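Long-range contacts in PHOX (Pseudomonas fluorescens, PDB 4A9V), which hydrolyses phosphate monoesters as an alkaline phosphatase of the PhoX family, with a complex iron-calcium cofactor set in a beta-propeller: residues I298-R304 and H321-A327; T265-K271 and L368-R372; F13-A19 and R522-V526. One frame throughout, in Å; residues are numbered along the deposited sequence. Where two conformers were deposited one is given.

Interaction 1 of 3, residues I298-R304 and H321-A327; sequences IYKFVSR and HGTLYVA. With EDO (1,2-ethanediol), chain H.
This is an antiparallel strand pairing inside a propeller sheet, between strands 284-290 and 340-347. Strands 298-303 and 322-327 run at 156°, axes 4.5 Å apart at closest. K300-Y325 and V302-T323 are hydrogen-bonded pairs; Y299-V326 and F301-L324 are non-hydrogen-bonded. K300 N-Y325 O and V302 N-T323 O are 2.9 Å; Y325 N-K300 O is 2.7 Å.

Y299 (chi1 m) takes V326 CG2 over its ring face, a CH-pi contact 4.0 Å from the centroid. On the sheet face that carries K300 and T323, V302 CG2 meets Y325 CE1 at 3.9 Å. At the far end R304 N hydrogen-bonds H321 O at 2.9 Å. The R304 guanidinium stacks flat on the H321 ring, centres 3.9 Å apart. G322 (phi/psi 152/-157) has no space for a CB, which would hit V302 O. G322 N donates to O1 of an ethanediol, probably from the crystallisation liquor, at 2.9 Å. Backbone bonds thus fix the register, mostly apolar and aromatic side chains pack the buried part, and a polar stack closes the exposed end.

Interaction 2 of 3, residues T265-K271 and L368-R372; sequences TALGRFK and LIHAR
The 265-271 loop packs on a junction between two short helices. T265-G268 is a type I turn, with G268 N 3.0 Å from T265 O. G268 takes phi/psi 87/158, a conformation suited to glycine. R269 and F270 run extended.

L368 lies at the end of helix 364-369. Its rotamer (chi1 m, chi2 t) brings CD1 to 3.5 Å from T265 O and CD2 to 3.6 Å from A266 O. Its own O accepts a hydrogen bond from R269 N at 3.0 Å and a weak one from A371 N at 3.3 Å. I369 turns its CB away, yet its O accepts R269 NH1 at 2.9 Å. R269 therefore holds the helix end by backbone and side chain. It is stretched out (chi1 to chi3 all t), and its NH2 is bonded to L243 O. H370 (phi/psi -114/47) breaks the helix and stands at the N-cap position of the next. A371 points its CB toward the loop, 3.7 Å from R269 O and 4.3 Å from F270 CD2, at that ring's edge. R372 (chi1 m) reaches along the loop, its NH2 3.5 Å from K271 CG. R372 NH1 and K271 NZ are 4.4 Å apart. These like charges are balanced: E293 forms salt bridges with both residues, and D291 with R372. K271 NZ is also hydrogen-bonded to Y216 O.

The K271 side chain is about 7 Å from the mu-oxo-diiron group. K271 also pairs by backbone with D292, a residue of that cofactor's pocket. The K271 end of the contact thus belongs to the buried surroundings of the iron-calcium site.

Interaction 3 of 3, residues F13-A19 and R522-V526; sequences FDSIPAA and RRFMV
The N-terminal segment 13-19 lies along strand 521-526, an outermost strand of a four-stranded antiparallel propeller blade. The segment is extended but is not a regular strand. End to end, 13-19 and 522-526 point 42° apart. S15 and R522 are close, with CA atoms 4.6 Å apart. F524 and M525 form a classic beta bulge, both facing M511 on the neighbouring strand 510-514.

Four hydrogen bonds join the two segments. I16 N donates to R523 O at 2.9 Å, the single backbone-to-backbone bond. R523 N donates to S15 OG at 2.9 Å. The two arginines use their side chains: R522 NH1 reaches F13 O at 2.8 Å, and R523 NH1 reaches I16 O at 2.8 Å. Both R522 (chi1 m, then extended) and R523 (chi1 t, chi3 m) have further partners. R522 NE pairs with E520, and R523 NE bonds to Q510. S15 OG is also bonded to Q472.

The aromatic contact is T-shaped. The edge of F524 points at the face of F13, with centroids 5.1 Å apart and planes at 77°. F13 (chi1 p) brings CZ to 3.8 Å from F524 CB. F524 also meets W490 and Y30 edge-to-face, so F13 joins an aromatic cluster.

Aliphatic packing extends the contact toward the strand end. V526 points toward the loop; its CG1 lies 3.9 Å from A19 CB. I16 (chi1 p, chi2 t) lays CD1 4.0 Å from V526 CG2. That CD1 methyl also sits 3.4 Å from F524 O, a buried carbonyl without a polar partner.

Overall arrangement
Interactions 1 and 2 are buried neighbours, with centres about 11 Å apart. They touch directly: the F270 and Y299 rings stack, F301 packs on A266 and L267, and Y299 meets R372. Interaction 3 is partly buried and lies on the opposite side of the chain's centre, about 37 and 38 Å away between centres. Interaction 1 is regular strand pairing within a sheet. Interaction 2 joins a loop to helix ends through an arginine and buried charges near the cofactor. Interaction 3 brings the N-terminal segment onto a late blade strand, mainly by side-chain-to-backbone bonds. It spans almost the whole sequence and encloses the other two.

Interaction 1 of 3, residues I298-R304 and H321-A327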
loop_
_atom_site.group_PDB
_atom_site.type_symbol
_atom_site.label_atom_id
_atom_site.label_comp_id
_atom_site.label_asym_id
_atom_site.label_seq_id
_atom_site.Cartn_x
_atom_site.Cartn_y
_atom_site.Cartn_z
ATOM N N ILE A 298 8.996 -10.696 2.952
ATOM C CA ILE A 298 8.107 -10.187 3.995
ATOM C C ILE A 298 8.923 -9.944 5.266
ATOM O O ILE A 298 9.726 -10.783 5.672
ATOM C CB ILE A 298 6.974 -11.195 4.276
ATOM C CG1 ILE A 298 6.091 -11.352 3.033
ATOM C CG2 ILE A 298 6.147 -10.758 5.480
ATOM C CD1 ILE A 298 5.158 -12.541 3.081
ATOM N N TYR A 299 8.689 -8.788 5.881
ATOM C CA TYR A 299 9.470 -8.290 7.013
ATOM C C TYR A 299 8.580 -8.044 8.240
ATOM O O TYR A 299 7.354 -7.947 8.142
ATOM C CB TYR A 299 10.190 -6.985 6.644
ATOM C CG TYR A 299 11.187 -7.111 5.516
ATOM C CD1 TYR A 299 10.771 -7.121 4.186
ATOM C CD2 TYR A 299 12.554 -7.122 5.769
ATOM C CE1 TYR A 299 11.687 -7.200 3.151
ATOM C CE2 TYR A 299 13.474 -7.167 4.736
ATOM C CZ TYR A 299 13.040 -7.215 3.436
ATOM O OH TYR A 299 13.985 -7.261 2.437
ATOM N N LYS A 300 9.221 -7.884 9.393
ATOM C CA LYS A 300 8.541 -7.650 10.666
ATOM C C LYS A 300 9.464 -6.816 11.547
ATOM O O LYS A 300 10.589 -7.218 11.819
ATOM C CB LYS A 300 8.241 -8.988 11.340
ATOM C CG LYS A 300 7.647 -8.912 12.731
ATOM C CD LYS A 300 7.735 -10.291 13.374
ATOM C CE LYS A 300 7.082 -10.367 14.742
ATOM N NZ LYS A 300 7.306 -11.709 15.347
ATOM N N PHE A 301 8.967 -5.685 12.026
ATOM C CA PHE A 301 9.701 -4.868 12.982
ATOM C C PHE A 301 9.056 -5.014 14.350
ATOM O O PHE A 301 7.832 -4.988 14.473
ATOM C CB PHE A 301 9.664 -3.400 12.556
ATOM C CG PHE A 301 10.318 -2.469 13.542
ATOM C CD1 PHE A 301 11.695 -2.324 13.578
ATOM C CD2 PHE A 301 9.552 -1.760 14.452
ATOM C CE1 PHE A 301 12.292 -1.502 14.517
ATOM C CE2 PHE A 301 10.143 -0.900 15.355
ATOM C CZ PHE A 301 11.518 -0.769 15.389
ATOM N N VAL A 302 9.885 -5.160 15.376
ATOM C CA VAL A 302 9.401 -5.192 16.756
ATOM C C VAL A 302 10.132 -4.127 17.565
ATOM O O VAL A 302 11.359 -4.096 17.585
ATOM C CB VAL A 302 9.630 -6.566 17.412
ATOM C CG1 VAL A 302 9.060 -6.573 18.821
ATOM C CG2 VAL A 302 9.022 -7.674 16.558
ATOM N N SER A 303 9.389 -3.215 18.182
ATOM C CA SER A 303 10.013 -2.105 18.887
ATOM C C SER A 303 10.776 -2.577 20.116
ATOM O O SER A 303 10.454 -3.595 20.728
ATOM C CB SER A 303 8.984 -1.035 19.267
ATOM O OG SER A 303 8.071 -1.484 20.246
ATOM N N ARG A 304 11.740 -1.764 20.523
ATOM C CA ARG A 304 12.439 -1.952 21.787
ATOM C C ARG A 304 11.518 -1.674 22.964
ATOM O O ARG A 304 11.486 -2.435 23.928
ATOM C CB ARG A 304 13.642 -1.010 21.846
ATOM C CG ARG A 304 14.466 -1.102 23.124
ATOM C CD ARG A 304 15.453 0.052 23.234
ATOM N NE ARG A 304 14.754 1.326 23.368
ATOM C CZ ARG A 304 15.325 2.519 23.246
ATOM N NH1 ARG A 304 16.600 2.623 22.895
ATOM N NH2 ARG A 304 14.586 3.610 23.392
ATOM N N HIS A 321 13.776 2.425 17.484
ATOM C CA HIS A 321 14.568 1.448 18.228
ATOM C C HIS A 321 13.834 0.148 18.222
ATOM O O HIS A 321 12.639 0.104 18.503
ATOM C CB HIS A 321 14.779 1.912 19.670
ATOM C CG HIS A 321 15.346 3.299 19.786
ATOM N ND1 HIS A 321 16.643 3.571 19.549
ATOM C CD2 HIS A 321 14.721 4.520 20.010
ATOM C CE1 HIS A 321 16.847 4.895 19.660
ATOM N NE2 HIS A 321 15.667 5.477 19.926
ATOM N N GLY A 322 14.555 -0.928 17.930
ATOM C CA GLY A 322 13.968 -2.256 17.878
ATOM C C GLY A 322 14.727 -3.140 16.920
ATOM O O GLY A 322 15.938 -3.003 16.772
ATOM N N THR A 323 14.045 -4.170 16.443
ATOM C CA THR A 323 14.666 -5.199 15.630
ATOM C C THR A 323 13.821 -5.453 14.390
ATOM O O THR A 323 12.611 -5.654 14.490
ATOM C CB THR A 323 14.809 -6.517 16.409
ATOM O OG1 THR A 323 15.397 -6.256 17.690
ATOM C CG2 THR A 323 15.676 -7.495 15.644
ATOM N N LEU A 324 14.486 -5.468 13.236
ATOM C CA LEU A 324 13.871 -5.834 11.957
ATOM C C LEU A 324 14.197 -7.282 11.622
ATOM O O LEU A 324 15.347 -7.707 11.734
ATOM C CB LEU A 324 14.382 -4.901 10.855
ATOM C CG LEU A 324 13.756 -5.080 9.471
ATOM C CD1 LEU A 324 12.281 -4.712 9.473
ATOM C CD2 LEU A 324 14.522 -4.256 8.452
ATOM N N TYR A 325 13.154 -8.035 11.278
ATOM C CA TYR A 325 13.246 -9.439 10.895
ATOM C C TYR A 325 12.742 -9.614 9.471
ATOM O O TYR A 325 11.958 -8.812 8.973
ATOM C CB TYR A 325 12.373 -10.293 11.815
ATOM C CG TYR A 325 12.736 -10.222 13.279
ATOM C CD1 TYR A 325 12.192 -9.247 14.111
ATOM C CD2 TYR A 325 13.533 -11.197 13.856
ATOM C CE1 TYR A 325 12.479 -9.219 15.463
ATOM C CE2 TYR A 325 13.839 -11.169 15.202
ATOM C CZ TYR A 325 13.324 -10.168 15.996
ATOM O OH TYR A 325 13.641 -10.121 17.335
ATOM N N VAL A 326 13.092 -10.751 8.880
ATOM C CA VAL A 326 12.578 -11.147 7.577
ATOM C C VAL A 326 12.149 -12.617 7.640
ATOM O O VAL A 326 12.676 -13.386 8.443
ATOM C CB VAL A 326 13.629 -10.899 6.475
ATOM C CG1 VAL A 326 14.807 -11.857 6.602
ATOM C CG2 VAL A 326 12.989 -10.973 5.095
ATOM N N ALA A 327 11.150 -12.986 6.842
ATOM C CA ALA A 327 10.535 -14.305 6.932
ATOM C C ALA A 327 11.228 -15.356 6.074
ATOM O O ALA A 327 11.575 -15.106 4.911
ATOM C CB ALA A 327 9.064 -14.229 6.553
HETATM C C1 EDO H . 17.223 -0.214 15.810
HETATM O O1 EDO H . 17.355 -0.333 17.241
HETATM C C2 EDO H . 18.271 -1.087 15.127
HETATM O O2 EDO H . 18.152 -1.023 13.697
HETATM O O HOH W 1 10.136 -13.529 2.993
HETATM O O HOH W 2 13.110 -5.609 19.235
#

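Interaction 2 of 3, residues T265-K271 and L368-R372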
loop_
_atom_site.group_PDB
_atom_site.type_symbol
_atom_site.label_atom_id
_atom_site.label_comp_id
_atom_site.label_asym_id
_atom_site.label_seq_id
_atom_site.Cartn_x
_atom_site.Cartn_y
_atom_site.Cartn_z
ATOM N N THR A 265 13.895 4.942 9.706
ATOM C CA THR A 265 14.849 4.046 9.070
ATOM C C THR A 265 15.010 2.692 9.774
ATOM O O THR A 265 15.468 1.737 9.147
ATOM C CB THR A 265 16.227 4.697 8.827
ATOM O OG1 THR A 265 16.863 5.008 10.076
ATOM C CG2 THR A 265 16.094 5.951 7.970
ATOM N N ALA A 266 14.613 2.581 11.041
ATOM C CA ALA A 266 14.682 1.290 11.721
ATOM C C ALA A 266 13.794 0.235 11.065
ATOM O O ALA A 266 13.993 -0.957 11.280
ATOM C CB ALA A 266 14.334 1.423 13.195
ATOM N N LEU A 267 12.801 0.664 10.290
ATOM C CA LEU A 267 11.876 -0.263 9.641
ATOM C C LEU A 267 12.373 -0.719 8.265
ATOM O O LEU A 267 11.745 -1.568 7.634
ATOM C CB LEU A 267 10.472 0.350 9.538
ATOM C CG LEU A 267 9.592 0.240 10.787
ATOM C CD1 LEU A 267 10.210 0.913 12.008
ATOM C CD2 LEU A 267 8.211 0.817 10.503
ATOM N N GLY A 268 13.556 -0.255 7.862
ATOM C CA GLY A 268 14.217 -0.780 6.671
ATOM C C GLY A 268 13.806 -0.089 5.380
ATOM O O GLY A 268 12.735 0.526 5.308
ATOM N N ARG A 269 14.666 -0.196 4.372
ATOM C CA ARG A 269 14.435 0.408 3.065
ATOM C C ARG A 269 14.165 -0.680 2.034
ATOM O O ARG A 269 14.969 -1.603 1.869
ATOM C CB ARG A 269 15.654 1.237 2.641
ATOM C CG ARG A 269 15.564 1.779 1.227
ATOM C CD ARG A 269 16.654 2.802 0.983
ATOM N NE ARG A 269 16.829 3.106 -0.432
ATOM C CZ ARG A 269 17.594 2.412 -1.266
ATOM N NH1 ARG A 269 18.248 1.337 -0.854
ATOM N NH2 ARG A 269 17.649 2.761 -2.540
ATOM N N PHE A 270 13.023 -0.575 1.363
ATOM C CA PHE A 270 12.588 -1.499 0.323
ATOM C C PHE A 270 11.304 -0.908 -0.271
ATOM O O PHE A 270 10.998 0.260 -0.020
ATOM C CB PHE A 270 12.440 -2.965 0.829
ATOM C CG PHE A 270 11.632 -3.131 2.101
ATOM C CD1 PHE A 270 10.262 -3.345 2.049
ATOM C CD2 PHE A 270 12.276 -3.313 3.317
ATOM C CE1 PHE A 270 9.546 -3.640 3.193
ATOM C CE2 PHE A 270 11.568 -3.609 4.460
ATOM C CZ PHE A 270 10.208 -3.803 4.395
ATOM N N LYS A 271 10.640 -1.640 -1.158
ATOM C CA LYS A 271 9.470 -1.106 -1.839
ATOM C C LYS A 271 8.217 -1.422 -1.011
ATOM O O LYS A 271 7.512 -2.407 -1.239
ATOM C CB LYS A 271 9.412 -1.616 -3.280
ATOM C CG LYS A 271 10.636 -1.171 -4.050
ATOM C CD LYS A 271 10.612 -1.489 -5.531
ATOM C CE LYS A 271 11.966 -1.160 -6.137
ATOM N NZ LYS A 271 12.057 -1.510 -7.578
ATOM N N LEU A 368 20.088 -1.535 7.135
ATOM C CA LEU A 368 18.741 -1.002 6.942
ATOM C C LEU A 368 18.560 -0.380 5.553
ATOM O O LEU A 368 17.562 -0.630 4.876
ATOM C CB LEU A 368 18.435 0.024 8.034
ATOM C CG LEU A 368 18.409 -0.556 9.450
ATOM C CD1 LEU A 368 18.441 0.568 10.470
ATOM C CD2 LEU A 368 17.203 -1.455 9.645
ATOM N N ILE A 369 19.543 0.398 5.109
ATOM C CA ILE A 369 19.489 1.026 3.793
ATOM C C ILE A 369 19.448 -0.050 2.703
ATOM O O ILE A 369 18.782 0.111 1.680
ATOM C CB ILE A 369 20.685 1.984 3.605
ATOM C CG1 ILE A 369 20.626 3.129 4.625
ATOM C CG2 ILE A 369 20.721 2.538 2.189
ATOM C CD1 ILE A 369 21.929 3.888 4.770
ATOM N N HIS A 370 20.165 -1.145 2.942
ATOM C CA HIS A 370 20.249 -2.263 2.009
ATOM C C HIS A 370 19.607 -3.499 2.582
ATOM O O HIS A 370 20.098 -4.618 2.409
ATOM C CB HIS A 370 21.706 -2.518 1.647
ATOM C CG HIS A 370 22.336 -1.369 0.918
ATOM N ND1 HIS A 370 23.660 -1.123 0.941
ATOM C CD2 HIS A 370 21.771 -0.404 0.090
ATOM C CE1 HIS A 370 23.924 -0.045 0.179
ATOM N NE2 HIS A 370 22.766 0.398 -0.332
ATOM N N ALA A 371 18.413 -3.331 3.138
ATOM C CA ALA A 371 17.712 -4.428 3.791
ATOM C C ALA A 371 17.491 -5.617 2.854
ATOM O O ALA A 371 17.553 -6.759 3.294
ATOM C CB ALA A 371 16.398 -3.942 4.359
ATOM N N ARG A 372 17.219 -5.363 1.573
ATOM C CA ARG A 372 17.016 -6.463 0.634
ATOM C C ARG A 372 18.247 -7.365 0.602
ATOM O O ARG A 372 18.129 -8.589 0.521
ATOM C CB ARG A 372 16.748 -5.927 -0.773
ATOM C CG ARG A 372 15.349 -5.380 -0.990
ATOM C CD ARG A 372 15.131 -5.004 -2.445
ATOM N NE ARG A 372 13.734 -4.727 -2.714
ATOM C CZ ARG A 372 13.237 -4.498 -3.919
ATOM N NH1 ARG A 372 14.034 -4.401 -4.979
ATOM N NH2 ARG A 372 11.929 -4.403 -4.065
#

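Interaction 3 of 3, residues F13-A19 and R522-V526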
loop_
_atom_site.group_PDB
_atom_site.type_symbol
_atom_site.label_atom_id
_atom_site.label_comp_id
_atom_site.label_asym_id
_atom_site.label_seq_id
_atom_site.Cartn_x
_atom_site.Cartn_y
_atom_site.Cartn_z
ATOM N N PHE A 13 -24.559 -10.388 2.754
ATOM C CA PHE A 13 -25.039 -9.987 1.432
ATOM C C PHE A 13 -24.797 -11.119 0.430
ATOM O O PHE A 13 -23.949 -11.979 0.649
ATOM C CB PHE A 13 -24.318 -8.718 0.972
ATOM C CG PHE A 13 -22.834 -8.897 0.790
ATOM C CD1 PHE A 13 -21.964 -8.840 1.875
ATOM C CD2 PHE A 13 -22.326 -9.286 -0.434
ATOM C CE1 PHE A 13 -20.623 -9.152 1.726
ATOM C CE2 PHE A 13 -20.988 -9.606 -0.584
ATOM C CZ PHE A 13 -20.140 -9.559 0.503
ATOM N N ASP A 14 -25.556 -11.107 -0.663
ATOM C CA ASP A 14 -25.382 -12.072 -1.744
ATOM C C ASP A 14 -24.272 -11.627 -2.681
ATOM O O ASP A 14 -24.213 -10.466 -3.084
ATOM C CB ASP A 14 -26.676 -12.214 -2.547
ATOM C CG ASP A 14 -27.753 -12.956 -1.791
ATOM O OD1 ASP A 14 -27.457 -13.467 -0.693
ATOM O OD2 ASP A 14 -28.816 -13.214 -2.394
ATOM N N SER A 15 -23.406 -12.561 -3.051
ATOM C CA SER A 15 -22.313 -12.281 -3.964
ATOM C C SER A 15 -22.839 -11.693 -5.275
ATOM O O SER A 15 -23.769 -12.236 -5.876
ATOM C CB SER A 15 -21.559 -13.580 -4.233
ATOM O OG SER A 15 -20.369 -13.324 -4.951
ATOM N N ILE A 16 -22.272 -10.564 -5.694
ATOM C CA ILE A 16 -22.743 -9.855 -6.879
ATOM C C ILE A 16 -22.019 -10.368 -8.121
ATOM O O ILE A 16 -20.922 -10.921 -8.024
ATOM C CB ILE A 16 -22.575 -8.323 -6.755
ATOM C CG1 ILE A 16 -21.106 -7.889 -6.816
ATOM C CG2 ILE A 16 -23.220 -7.829 -5.467
ATOM C CD1 ILE A 16 -20.949 -6.394 -7.015
ATOM N N PRO A 17 -22.624 -10.182 -9.299
ATOM C CA PRO A 17 -21.931 -10.616 -10.508
ATOM C C PRO A 17 -20.726 -9.742 -10.844
ATOM O O PRO A 17 -20.704 -8.555 -10.537
ATOM C CB PRO A 17 -22.996 -10.521 -11.608
ATOM C CG PRO A 17 -24.123 -9.743 -11.040
ATOM C CD PRO A 17 -24.002 -9.722 -9.549
ATOM N N ALA A 18 -19.747 -10.328 -11.520
ATOM C CA ALA A 18 -18.694 -9.546 -12.147
ATOM C C ALA A 18 -19.319 -8.549 -13.114
ATOM O O ALA A 18 -20.392 -8.809 -13.666
ATOM C CB ALA A 18 -17.730 -10.464 -12.877
ATOM N N ALA A 19 -18.635 -7.439 -13.357
ATOM C CA ALA A 19 -19.180 -6.393 -14.210
ATOM C C ALA A 19 -18.075 -5.686 -14.976
ATOM O O ALA A 19 -16.907 -5.718 -14.580
ATOM C CB ALA A 19 -19.978 -5.399 -13.381
ATOM N N ARG A 522 -17.319 -13.867 -1.012
ATOM C CA ARG A 522 -18.389 -13.306 -1.838
ATOM C C ARG A 522 -17.950 -11.981 -2.449
ATOM O O ARG A 522 -17.338 -11.149 -1.779
ATOM C CB ARG A 522 -19.657 -13.096 -1.005
ATOM C CG ARG A 522 -20.236 -14.381 -0.446
ATOM C CD ARG A 522 -21.542 -14.146 0.284
ATOM N NE ARG A 522 -21.961 -15.379 0.925
ATOM C CZ ARG A 522 -23.103 -15.547 1.568
ATOM N NH1 ARG A 522 -23.967 -14.554 1.664
ATOM N NH2 ARG A 522 -23.347 -16.702 2.160
ATOM N N ARG A 523 -18.288 -11.758 -3.714
ATOM C CA ARG A 523 -18.000 -10.487 -4.370
ATOM C C ARG A 523 -18.968 -9.418 -3.887
ATOM O O ARG A 523 -20.184 -9.639 -3.861
ATOM C CB ARG A 523 -18.083 -10.629 -5.892
ATOM C CG ARG A 523 -17.544 -9.421 -6.633
ATOM C CD ARG A 523 -17.643 -9.565 -8.145
ATOM N NE ARG A 523 -16.825 -10.661 -8.653
ATOM C CZ ARG A 523 -17.298 -11.825 -9.092
ATOM N NH1 ARG A 523 -18.599 -12.086 -9.087
ATOM N NH2 ARG A 523 -16.468 -12.716 -9.613
ATOM N N PHE A 524 -18.421 -8.268 -3.498
ATOM C CA PHE A 524 -19.196 -7.191 -2.881
ATOM C C PHE A 524 -19.344 -5.968 -3.793
ATOM O O PHE A 524 -20.409 -5.356 -3.813
ATOM C CB PHE A 524 -18.551 -6.785 -1.549
ATOM C CG PHE A 524 -19.219 -5.617 -0.880
ATOM C CD1 PHE A 524 -20.363 -5.790 -0.125
ATOM C CD2 PHE A 524 -18.676 -4.348 -0.973
ATOM C CE1 PHE A 524 -20.984 -4.705 0.469
ATOM C CE2 PHE A 524 -19.275 -3.268 -0.352
ATOM C CZ PHE A 524 -20.418 -3.451 0.392
ATOM N N MET A 525 -18.267 -5.561 -4.464
ATOM C CA MET A 525 -18.265 -4.340 -5.266
ATOM C C MET A 525 -17.449 -4.571 -6.529
ATOM O O MET A 525 -16.419 -5.243 -6.501
ATOM C CB MET A 525 -17.662 -3.172 -4.471
ATOM C CG MET A 525 -17.734 -1.835 -5.187
ATOM S SD MET A 525 -16.922 -0.510 -4.268
ATOM C CE MET A 525 -15.219 -0.802 -4.713
ATOM N N VAL A 526 -17.899 -3.980 -7.630
ATOM C CA VAL A 526 -17.089 -3.879 -8.830
ATOM C C VAL A 526 -16.902 -2.412 -9.182
ATOM O O VAL A 526 -17.827 -1.608 -9.046
ATOM C CB VAL A 526 -17.726 -4.626 -10.025
ATOM C CG1 VAL A 526 -16.806 -4.537 -11.229
ATOM C CG2 VAL A 526 -18.032 -6.076 -9.669
#